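Local atomic coordinates of Crov588 (PDB entry 6NYR), a protein that is of unknown function but folds into a nearly closed ring of leucine-rich repeats of the FNIP type. Residues T188-G193 / N207-L212. Residues are numbered along the deposited sequence; the frame is centred on the assembly and turned at random.
Sequences TYLEFG and NSLTHL
Two neighbouring short parallel strands of a leucine-rich-repeat solenoid, strand 189-191 and the beginning of strand 211-213, meet here with equivalent positions 22 residues apart, Tyr-189 paired to His-211 and Leu-190 to Leu-212. The carbonyl oxygen Thr-188 O is gripped by two backbone donors: His-211 N lies 3.0 Å from Thr-188 O, nearly along the C=O axis, while Thr-210 N approaches Thr-188 O at 2.9 Å in the carbonyl plane, on a lone pair. In return, Leu-190 N donates to His-211 O at 3.0 Å, with an N-H...O angle of 168°. On one face, Tyr-189 and His-211 share a first torsion that sets CG anti to the carbonyl carbon, so their rings point the same way in an offset stack, centroids 4.2 Å apart and planes at 7°. Tyr-189 CZ sits over the centre of the imidazole, which Thr-210 OG1 meets in plane at its edge, 2.9 Å from His-211 ND1; either atom could be the donor. Tyr-189 also stacks with His-167, and the His-211 ring meets that of Tyr-233. On the other face Leu-190 CB packs on Leu-209 CD1 at 3.8 Å, and Leu-190 CD2 on Leu-212 CD1 at 4.0 Å, within the buried leucine core. The hydrogen bond between Thr-210 OG1 and His-211 ND1 probably helps fix the rotation of the imidazole, holding it flat against the tyrosine, while the backbone bonds tie the two strands in parallel register.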
# COMPACT_ATOMS: atom_id res chain seq x y z
N THR A 188 -14.60 -26.34 2.24
CA THR A 188 -13.34 -26.16 1.54
C THR A 188 -12.36 -25.26 2.28
O THR A 188 -11.15 -25.49 2.19
CB THR A 188 -13.58 -25.55 0.15
OG1 THR A 188 -14.13 -24.24 0.29
CG2 THR A 188 -14.53 -26.41 -0.67
N TYR A 189 -12.84 -24.24 2.98
CA TYR A 189 -12.01 -23.33 3.77
C TYR A 189 -12.39 -23.48 5.23
O TYR A 189 -13.56 -23.29 5.59
CB TYR A 189 -12.19 -21.88 3.32
CG TYR A 189 -11.53 -21.51 2.01
CD1 TYR A 189 -11.82 -22.20 0.84
CD2 TYR A 189 -10.65 -20.44 1.93
CE1 TYR A 189 -11.23 -21.86 -0.36
CE2 TYR A 189 -10.05 -20.09 0.74
CZ TYR A 189 -10.34 -20.80 -0.41
OH TYR A 189 -9.74 -20.46 -1.60
N LEU A 190 -11.41 -23.81 6.08
CA LEU A 190 -11.62 -23.90 7.52
C LEU A 190 -10.56 -23.07 8.22
O LEU A 190 -9.36 -23.27 7.98
CB LEU A 190 -11.58 -25.35 8.01
CG LEU A 190 -11.74 -25.58 9.52
CD1 LEU A 190 -13.02 -24.94 10.05
CD2 LEU A 190 -11.73 -27.08 9.84
N GLU A 191 -10.99 -22.12 9.04
CA GLU A 191 -10.07 -21.29 9.82
C GLU A 191 -10.46 -21.34 11.29
O GLU A 191 -11.57 -20.95 11.66
CB GLU A 191 -10.06 -19.84 9.33
CG GLU A 191 -9.08 -18.98 10.12
CD GLU A 191 -8.89 -17.60 9.55
OE1 GLU A 191 -9.37 -17.34 8.42
OE2 GLU A 191 -8.27 -16.76 10.23
N PHE A 192 -9.53 -21.80 12.13
CA PHE A 192 -9.68 -21.72 13.57
C PHE A 192 -9.07 -20.42 14.10
O PHE A 192 -8.17 -19.84 13.49
CB PHE A 192 -9.01 -22.91 14.26
CG PHE A 192 -9.73 -24.21 14.04
CD1 PHE A 192 -10.92 -24.47 14.69
CD2 PHE A 192 -9.21 -25.16 13.18
CE1 PHE A 192 -11.58 -25.66 14.49
CE2 PHE A 192 -9.87 -26.36 12.97
CZ PHE A 192 -11.06 -26.61 13.63
N GLY A 193 -9.58 -19.99 15.25
CA GLY A 193 -9.17 -18.74 15.85
C GLY A 193 -8.14 -18.93 16.96
O GLY A 193 -7.57 -20.00 17.14
N ASN A 207 -13.56 -34.68 3.09
CA ASN A 207 -12.81 -35.06 1.91
C ASN A 207 -12.67 -33.94 0.89
O ASN A 207 -12.07 -34.15 -0.16
CB ASN A 207 -13.50 -36.24 1.22
CG ASN A 207 -14.82 -35.83 0.55
OD1 ASN A 207 -15.40 -34.79 0.88
ND2 ASN A 207 -15.28 -36.64 -0.39
N SER A 208 -13.21 -32.76 1.19
CA SER A 208 -13.22 -31.65 0.24
C SER A 208 -12.41 -30.45 0.70
O SER A 208 -12.33 -29.47 -0.04
CB SER A 208 -14.67 -31.21 -0.01
OG SER A 208 -15.34 -30.97 1.22
N LEU A 209 -11.79 -30.51 1.87
CA LEU A 209 -11.11 -29.35 2.42
C LEU A 209 -9.84 -29.05 1.64
O LEU A 209 -9.04 -29.95 1.37
CB LEU A 209 -10.78 -29.59 3.90
CG LEU A 209 -10.44 -28.38 4.76
CD1 LEU A 209 -11.66 -27.49 4.91
CD2 LEU A 209 -9.93 -28.81 6.13
N THR A 210 -9.67 -27.79 1.24
CA THR A 210 -8.48 -27.35 0.52
C THR A 210 -7.59 -26.41 1.32
O THR A 210 -6.38 -26.41 1.11
CB THR A 210 -8.88 -26.66 -0.80
OG1 THR A 210 -9.71 -25.53 -0.52
CG2 THR A 210 -9.62 -27.63 -1.71
N HIS A 211 -8.16 -25.61 2.22
CA HIS A 211 -7.42 -24.60 2.96
C HIS A 211 -7.68 -24.80 4.45
O HIS A 211 -8.84 -24.74 4.88
CB HIS A 211 -7.83 -23.18 2.55
CG HIS A 211 -7.37 -22.77 1.19
ND1 HIS A 211 -7.78 -23.40 0.04
CD2 HIS A 211 -6.54 -21.77 0.80
CE1 HIS A 211 -7.22 -22.82 -1.00
NE2 HIS A 211 -6.46 -21.83 -0.57
N LEU A 212 -6.62 -25.02 5.22
CA LEU A 212 -6.73 -25.22 6.66
C LEU A 212 -5.78 -24.26 7.36
O LEU A 212 -4.56 -24.31 7.12
CB LEU A 212 -6.42 -26.67 7.05
CG LEU A 212 -6.44 -26.98 8.55
CD1 LEU A 212 -7.80 -26.66 9.16
CD2 LEU A 212 -6.07 -28.44 8.80